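Local coordinates for RagB/SusD domain protein (Flavobacterium johnsoniae, PDB 5J90), which probably binds chitin as a SusD-like outer-membrane lipoprotein encoded in a polysaccharide utilization locus that enables conversion of recalcitrant chitin, at residues D103-S108 / Q114-S119; P35-I40 / S182-T187. All blocks are in the same frame, centred on the assembly; numbering follows the deposited sequence.

Overall arrangement
From the N terminus the chain first forms helix 33-37, which with the residues just after it supplies 35-40, and later runs up helix 83-108 and turns back along helix 113-134. Contact 1 closes that short turn by pairing 103-108 with 114-119. The chain then passes through helix 154-177 to the loop at 182-187, which contact 2 joins to residues 35-40 across 141 intervening residues. The tight loop of contact 1 is therefore nested inside the wide one of contact 2. Their centres lie about 12 Å apart, and they touch: Leu118 and Phe115 pack against Phe184. Phe33 adjoins Ile104, Phe115, Leu118 and Phe184, so helix 33-37 packs against the hairpin of contact 1 and the loop of contact 2.

Contact 1: residues D103-S108 / Q114-S119; sequences DIANKS and QFYALS
Ile104 and Ser119 point at each other where two consecutive helices run back along each other. The CG2 branch of Ile104 comes to 3.6 Å from Ser119 CB. Ile104 also packs on Phe33 and Met36 of helix 33-37.

A second patch is built on Tyr116. Its CG is anti to the backbone N (chi1 175°), which carries the ring along the flank of helix 83-108, beside Ala105. There the methyl of Ala105 touches CE1 of the ring obliquely, Ala105 CB to Tyr116 CE1 being 3.7 Å. Ser108 sits about one helical turn farther on and brings its OG to 3.3 Å from Tyr116 CB.

Neither serine hydroxyl crosses the interface with a hydrogen bond. Ser108 OG turns back to give its proton to Ile104 O at 2.7 Å, arriving 48° out of the carbonyl plane, and Ser119 OG donates to Tyr116 O at 2.7 Å, closer to that carbonyl's plane. With these hydroxyls tied to their own helices, the contact across the seam is van der Waals packing, in which Ser108 OG takes part without a hydrogen bond.

The segment axes approach to 8.8 Å at 160° between their directions, and the closest CA pair is Ala105 and Tyr116. This is an antiparallel helical hairpin with a short connection, in keeping with the TPR-like helical architecture of SusD proteins.

Contact 2: residues P35-I40 / S182-T187; sequences PMFNNI and STFEST
Ser182 OG is gripped twice: it accepts from the backbone N of Phe184 at 3.0 Å, with an N-H...O angle of 153°, and donates to Gly194 O. The first bond makes an ST turn within the loop between helices 154-177 and 196-213. Thr187 N then bonds to Phe184 O at 3.0 Å, drawing the loop round so that Phe184 and Thr187 both come up to Phe37.

With chi1 at -165°, the Phe184 side chain swings away from its own backbone N and extends the ring toward the end of helix 33-37. Phe37 approaches from the opposite direction. Phe184 CZ lies at the edge of the Phe37 ring, near its plane, 4.1 Å from Phe37 CZ. Leu122 and Trp199 adjoin Phe37, and Phe33 meets Phe184 edge-to-face, so both rings are buried among neighbouring helices.

Within 35-40, Asn39 ND2 donates to Pro35 O at 2.8 Å, in the carbonyl plane on a lone pair, bridging across the turn. Across the contact, the rim of the Phe37 ring also reaches the loop backbone obliquely, with CE2 3.6 Å from Thr187 O.

Contact 1: residues D103-S108 / Q114-S119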
ATOM      1  N   ASP A 103      24.258  10.687 -20.182  1.00 13.32           N
ATOM      2  CA  ASP A 103      25.353  11.137 -21.035  1.00 15.56           C
ATOM      3  C   ASP A 103      25.419  12.663 -21.062  1.00 15.37           C
ATOM      4  O   ASP A 103      26.487  13.247 -20.893  1.00 15.31           O
ATOM      5  CB  ASP A 103      25.171  10.570 -22.447  1.00 14.74           C
ATOM      6  CG  ASP A 103      26.421  10.691 -23.303  1.00 18.01           C
ATOM      7  OD1 ASP A 103      27.540  10.497 -22.780  1.00 20.06           O
ATOM      8  OD2 ASP A 103      26.269  10.963 -24.512  1.00 20.29           O
ATOM      9  N   ILE A 104      24.272  13.311 -21.266  1.00 13.03           N
ATOM     10  CA  ILE A 104      24.223  14.773 -21.249  1.00 14.60           C
ATOM     11  C   ILE A 104      24.693  15.321 -19.900  1.00 15.72           C
ATOM     12  O   ILE A 104      25.460  16.287 -19.850  1.00 15.21           O
ATOM     13  CB  ILE A 104      22.813  15.318 -21.588  1.00 13.28           C
ATOM     14  CG1 ILE A 104      22.450  15.003 -23.039  1.00 14.68           C
ATOM     15  CG2 ILE A 104      22.744  16.826 -21.344  1.00 13.71           C
ATOM     16  CD1 ILE A 104      20.979  15.148 -23.338  1.00 13.54           C
ATOM     17  N   ALA A 105      24.256  14.706 -18.806  1.00 13.43           N
ATOM     18  CA  ALA A 105      24.662  15.175 -17.486  1.00 14.13           C
ATOM     19  C   ALA A 105      26.175  15.075 -17.328  1.00 15.89           C
ATOM     20  O   ALA A 105      26.819  16.005 -16.831  1.00 16.40           O
ATOM     21  CB  ALA A 105      23.952  14.383 -16.393  1.00 14.55           C
ATOM     22  N   ASN A 106      26.742  13.952 -17.762  1.00 15.32           N
ATOM     23  CA  ASN A 106      28.186  13.757 -17.646  1.00 16.33           C
ATOM     24  C   ASN A 106      28.974  14.834 -18.389  1.00 16.92           C
ATOM     25  O   ASN A 106      30.006  15.301 -17.910  1.00 20.60           O
ATOM     26  CB  ASN A 106      28.598  12.369 -18.141  1.00 18.11           C
ATOM     27  CG  ASN A 106      28.056  11.258 -17.269  1.00 20.37           C
ATOM     28  OD1 ASN A 106      27.766  11.466 -16.093  1.00 19.63           O
ATOM     29  ND2 ASN A 106      27.914  10.071 -17.844  1.00 19.62           N
ATOM     30  N   LYS A 107      28.473  15.235 -19.548  1.00 16.57           N
ATOM     31  CA  LYS A 107      29.168  16.208 -20.385  1.00 17.85           C
ATOM     32  C   LYS A 107      28.896  17.648 -19.969  1.00 23.83           C
ATOM     33  O   LYS A 107      29.710  18.539 -20.229  1.00 21.37           O
ATOM     34  CB  LYS A 107      28.758  16.038 -21.848  1.00 22.21           C
ATOM     35  CG  LYS A 107      29.127  14.704 -22.485  1.00 20.99           C
ATOM     36  CD  LYS A 107      28.490  14.599 -23.863  1.00 23.70           C
ATOM     37  CE  LYS A 107      28.780  13.272 -24.537  1.00 25.83           C
ATOM     38  NZ  LYS A 107      28.052  13.155 -25.838  1.00 23.51           N
ATOM     39  N   SER A 108      27.755  17.889 -19.329  1.00 17.26           N
ATOM     40  CA  SER A 108      27.301  19.264 -19.134  1.00 17.06           C
ATOM     41  C   SER A 108      27.254  19.742 -17.687  1.00 18.98           C
ATOM     42  O   SER A 108      27.356  20.942 -17.432  1.00 20.02           O
ATOM     43  CB  SER A 108      25.936  19.480 -19.793  1.00 20.70           C
ATOM     44  OG  SER A 108      24.908  18.828 -19.070  1.00 18.60           O
ATOM     45  N   GLN A 114      22.835  25.029 -18.320  1.00 14.95           N
ATOM     46  CA  GLN A 114      21.542  25.226 -18.963  1.00 13.59           C
ATOM     47  C   GLN A 114      21.112  23.933 -19.657  1.00 15.96           C
ATOM     48  O   GLN A 114      19.950  23.526 -19.571  1.00 14.02           O
ATOM     49  CB  GLN A 114      21.547  26.420 -19.936  1.00 16.28           C
ATOM     50  CG  GLN A 114      22.273  26.204 -21.266  1.00 21.22           C
ATOM     51  CD  GLN A 114      23.771  26.444 -21.185  1.00 20.68           C
ATOM     52  OE1 GLN A 114      24.428  26.057 -20.220  1.00 22.08           O
ATOM     53  NE2 GLN A 114      24.319  27.093 -22.208  1.00 25.33           N
ATOM     54  N   PHE A 115      22.055  23.265 -20.314  1.00 13.68           N
ATOM     55  CA  PHE A 115      21.747  21.996 -20.971  1.00 14.02           C
ATOM     56  C   PHE A 115      21.512  20.884 -19.948  1.00 13.40           C
ATOM     57  O   PHE A 115      20.657  20.020 -20.152  1.00 12.24           O
ATOM     58  CB  PHE A 115      22.845  21.606 -21.963  1.00 14.99           C
ATOM     59  CG  PHE A 115      22.933  22.522 -23.154  1.00 16.51           C
ATOM     60  CD1 PHE A 115      21.950  22.508 -24.130  1.00 23.35           C
ATOM     61  CD2 PHE A 115      23.996  23.394 -23.297  1.00 25.39           C
ATOM     62  CE1 PHE A 115      22.025  23.352 -25.226  1.00 26.25           C
ATOM     63  CE2 PHE A 115      24.079  24.243 -24.388  1.00 26.29           C
ATOM     64  CZ  PHE A 115      23.092  24.221 -25.351  1.00 28.00           C
ATOM     65  N   TYR A 116      22.265  20.908 -18.854  1.00 12.01           N
ATOM     66  CA  TYR A 116      22.042  19.952 -17.773  1.00 11.97           C
ATOM     67  C   TYR A 116      20.619  20.104 -17.230  1.00 12.53           C
ATOM     68  O   TYR A 116      19.889  19.125 -17.093  1.00 11.37           O
ATOM     69  CB  TYR A 116      23.078  20.148 -16.666  1.00 13.78           C
ATOM     70  CG  TYR A 116      22.870  19.288 -15.435  1.00 12.55           C
ATOM     71  CD1 TYR A 116      22.642  17.918 -15.543  1.00 13.43           C
ATOM     72  CD2 TYR A 116      22.929  19.842 -14.165  1.00 16.12           C
ATOM     73  CE1 TYR A 116      22.467  17.129 -14.411  1.00 14.38           C
ATOM     74  CE2 TYR A 116      22.758  19.064 -13.029  1.00 15.79           C
ATOM     75  CZ  TYR A 116      22.522  17.711 -13.161  1.00 14.07           C
ATOM     76  OH  TYR A 116      22.347  16.935 -12.033  1.00 16.91           O
ATOM     77  N   ALA A 117      20.225  21.331 -16.922  1.00 11.75           N
ATOM     78  CA  ALA A 117      18.873  21.601 -16.435  1.00 11.34           C
ATOM     79  C   ALA A 117      17.794  21.081 -17.383  1.00 11.12           C
ATOM     80  O   ALA A 117      16.842  20.420 -16.956  1.00 11.71           O
ATOM     81  CB  ALA A 117      18.687  23.094 -16.197  1.00 11.80           C
ATOM     82  N   LEU A 118      17.938  21.365 -18.674  1.00 11.45           N
ATOM     83  CA  LEU A 118      16.943  20.932 -19.642  1.00 10.42           C
ATOM     84  C   LEU A 118      16.897  19.406 -19.708  1.00 10.12           C
ATOM     85  O   LEU A 118      15.813  18.815 -19.826  1.00 10.97           O
ATOM     86  CB  LEU A 118      17.213  21.551 -21.023  1.00 11.93           C
ATOM     87  CG  LEU A 118      16.961  23.061 -21.025  1.00 11.23           C
ATOM     88  CD1 LEU A 118      17.682  23.732 -22.195  1.00 13.86           C
ATOM     89  CD2 LEU A 118      15.467  23.363 -21.080  1.00 12.96           C
ATOM     90  N   SER A 119      18.062  18.765 -19.619  1.00 11.05           N
ATOM     91  CA  SER A 119      18.113  17.301 -19.642  1.00 10.70           C
ATOM     92  C   SER A 119      17.382  16.710 -18.437  1.00 10.61           C
ATOM     93  O   SER A 119      16.736  15.668 -18.569  1.00 10.06           O
ATOM     94  CB  SER A 119      19.554  16.765 -19.727  1.00 11.43           C
ATOM     95  OG  SER A 119      20.231  16.833 -18.486  1.00 12.67           O
TER

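Contact 2: residues P35-I40 / S182-T187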
ATOM      1  N   PRO A  35      17.087  11.910 -29.304  1.00 12.58           N
ATOM      2  CA  PRO A  35      16.540  10.606 -28.898  1.00 12.50           C
ATOM      3  C   PRO A  35      15.665  10.690 -27.640  1.00 12.06           C
ATOM      4  O   PRO A  35      14.789   9.844 -27.478  1.00 12.71           O
ATOM      5  CB  PRO A  35      17.782   9.752 -28.617  1.00 13.48           C
ATOM      6  CG  PRO A  35      18.946  10.507 -29.154  1.00 21.77           C
ATOM      7  CD  PRO A  35      18.561  11.938 -29.341  1.00 13.36           C
ATOM      8  N   MET A  36      15.898  11.668 -26.769  1.00 11.56           N
ATOM      9  CA  MET A  36      14.987  11.871 -25.634  1.00 11.03           C
ATOM     10  C   MET A  36      13.616  12.322 -26.138  1.00 11.62           C
ATOM     11  O   MET A  36      12.592  11.717 -25.813  1.00 11.42           O
ATOM     12  CB  MET A  36      15.556  12.873 -24.628  1.00 10.65           C
ATOM     13  CG  MET A  36      16.911  12.472 -24.086  1.00 11.91           C
ATOM     14  SD  MET A  36      17.500  13.540 -22.745  1.00 12.29           S
ATOM     15  CE  MET A  36      16.448  12.972 -21.393  1.00 12.56           C
ATOM     16  N   PHE A  37      13.598  13.371 -26.960  1.00 10.55           N
ATOM     17  CA  PHE A  37      12.357  13.898 -27.519  1.00 10.57           C
ATOM     18  C   PHE A  37      11.575  12.850 -28.296  1.00  9.96           C
ATOM     19  O   PHE A  37      10.342  12.839 -28.273  1.00 11.22           O
ATOM     20  CB  PHE A  37      12.658  15.061 -28.476  1.00  9.88           C
ATOM     21  CG  PHE A  37      12.999  16.359 -27.790  1.00 11.69           C
ATOM     22  CD1 PHE A  37      12.146  16.922 -26.848  1.00 11.33           C
ATOM     23  CD2 PHE A  37      14.176  17.032 -28.105  1.00 11.71           C
ATOM     24  CE1 PHE A  37      12.465  18.128 -26.241  1.00 12.32           C
ATOM     25  CE2 PHE A  37      14.495  18.235 -27.501  1.00 12.20           C
ATOM     26  CZ  PHE A  37      13.639  18.784 -26.564  1.00 11.35           C
ATOM     27  N   ASN A  38      12.298  11.981 -28.998  1.00  9.81           N
ATOM     28  CA  ASN A  38      11.675  11.033 -29.915  1.00  8.98           C
ATOM     29  C   ASN A  38      11.256   9.715 -29.274  1.00  9.63           C
ATOM     30  O   ASN A  38      10.687   8.855 -29.943  1.00 10.76           O
ATOM     31  CB  ASN A  38      12.599  10.745 -31.106  1.00 10.97           C
ATOM     32  CG  ASN A  38      12.657  11.894 -32.085  1.00 13.38           C
ATOM     33  OD1 ASN A  38      11.695  12.653 -32.227  1.00 17.10           O
ATOM     34  ND2 ASN A  38      13.792  12.039 -32.756  1.00 15.74           N
ATOM     35  N   ASN A  39      11.533   9.559 -27.981  1.00 10.29           N
ATOM     36  CA  ASN A  39      11.293   8.265 -27.329  1.00  9.84           C
ATOM     37  C   ASN A  39      10.621   8.308 -25.967  1.00 10.86           C
ATOM     38  O   ASN A  39      10.608   7.307 -25.265  1.00 11.84           O
ATOM     39  CB  ASN A  39      12.578   7.429 -27.260  1.00 10.09           C
ATOM     40  CG  ASN A  39      13.055   6.987 -28.632  1.00 12.37           C
ATOM     41  OD1 ASN A  39      12.574   5.990 -29.182  1.00 16.02           O
ATOM     42  ND2 ASN A  39      13.991   7.733 -29.198  1.00 11.59           N
ATOM     43  N   ILE A  40      10.064   9.450 -25.583  1.00 10.56           N
ATOM     44  CA  ILE A  40       9.168   9.474 -24.424  1.00 10.75           C
ATOM     45  C   ILE A  40       7.958   8.626 -24.795  1.00  9.63           C
ATOM     46  O   ILE A  40       7.635   7.642 -24.120  1.00  9.92           O
ATOM     47  CB  ILE A  40       8.775  10.906 -24.038  1.00 10.20           C
ATOM     48  CG1 ILE A  40      10.023  11.671 -23.595  1.00 11.58           C
ATOM     49  CG2 ILE A  40       7.699  10.906 -22.941  1.00  9.82           C
ATOM     50  CD1 ILE A  40       9.867  13.172 -23.673  1.00 14.12           C
ATOM     51  N   SER A 182      18.701  32.484 -24.760  1.00 19.22           N
ATOM     52  CA  SER A 182      18.678  31.028 -24.888  1.00 20.57           C
ATOM     53  C   SER A 182      19.665  30.518 -25.930  1.00 21.88           C
ATOM     54  O   SER A 182      19.865  31.142 -26.973  1.00 23.29           O
ATOM     55  CB  SER A 182      17.282  30.531 -25.253  1.00 18.32           C
ATOM     56  OG  SER A 182      17.308  29.126 -25.483  1.00 15.94           O
ATOM     57  N   THR A 183      20.271  29.374 -25.640  1.00 18.97           N
ATOM     58  CA  THR A 183      21.111  28.688 -26.609  1.00 22.05           C
ATOM     59  C   THR A 183      20.501  27.335 -26.976  1.00 18.75           C
ATOM     60  O   THR A 183      21.212  26.421 -27.396  1.00 22.88           O
ATOM     61  CB  THR A 183      22.545  28.492 -26.076  1.00 21.55           C
ATOM     62  OG1 THR A 183      22.509  27.919 -24.762  1.00 26.48           O
ATOM     63  CG2 THR A 183      23.268  29.832 -26.008  1.00 29.67           C
ATOM     64  N   PHE A 184      19.179  27.224 -26.844  1.00 17.29           N
ATOM     65  CA  PHE A 184      18.495  25.937 -27.005  1.00 16.73           C
ATOM     66  C   PHE A 184      17.508  25.867 -28.176  1.00 14.29           C
ATOM     67  O   PHE A 184      17.007  24.795 -28.495  1.00 15.05           O
ATOM     68  CB  PHE A 184      17.783  25.566 -25.690  1.00 16.01           C
ATOM     69  CG  PHE A 184      17.341  24.119 -25.599  1.00 14.60           C
ATOM     70  CD1 PHE A 184      18.261  23.084 -25.662  1.00 14.56           C
ATOM     71  CD2 PHE A 184      16.000  23.806 -25.414  1.00 13.32           C
ATOM     72  CE1 PHE A 184      17.848  21.752 -25.553  1.00 14.64           C
ATOM     73  CE2 PHE A 184      15.586  22.482 -25.302  1.00 14.49           C
ATOM     74  CZ  PHE A 184      16.508  21.458 -25.383  1.00 13.49           C
ATOM     75  N   GLU A 185      17.227  26.990 -28.834  1.00 15.93           N
ATOM     76  CA  GLU A 185      16.175  26.969 -29.854  1.00 15.41           C
ATOM     77  C   GLU A 185      16.405  25.938 -30.969  1.00 16.50           C
ATOM     78  O   GLU A 185      15.487  25.206 -31.335  1.00 17.75           O
ATOM     79  CB  GLU A 185      15.913  28.357 -30.464  1.00 19.75           C
ATOM     80  CG  GLU A 185      14.794  28.310 -31.495  1.00 18.64           C
ATOM     81  CD  GLU A 185      14.329  29.672 -31.973  1.00 23.12           C
ATOM     82  OE1 GLU A 185      14.918  30.697 -31.571  1.00 25.26           O
ATOM     83  OE2 GLU A 185      13.358  29.702 -32.758  1.00 24.02           O
ATOM     84  N   SER A 186      17.625  25.870 -31.491  1.00 19.33           N
ATOM     85  CA  SER A 186      17.912  24.957 -32.598  1.00 18.42           C
ATOM     86  C   SER A 186      17.840  23.482 -32.197  1.00 18.15           C
ATOM     87  O   SER A 186      17.706  22.605 -33.051  1.00 21.63           O
ATOM     88  CB  SER A 186      19.271  25.272 -33.236  1.00 19.99           C
ATOM     89  OG  SER A 186      20.336  25.078 -32.326  1.00 23.61           O
ATOM     90  N   THR A 187      17.915  23.218 -30.896  1.00 15.70           N
ATOM     91  CA  THR A 187      17.876  21.847 -30.386  1.00 15.24           C
ATOM     92  C   THR A 187      16.472  21.449 -29.915  1.00 14.53           C
ATOM     93  O   THR A 187      16.107  20.271 -29.943  1.00 15.73           O
ATOM     94  CB  THR A 187      18.873  21.673 -29.231  1.00 15.02           C
ATOM     95  OG1 THR A 187      20.191  22.035 -29.669  1.00 18.21           O
ATOM     96  CG2 THR A 187      18.893  20.240 -28.736  1.00 16.52           C
TER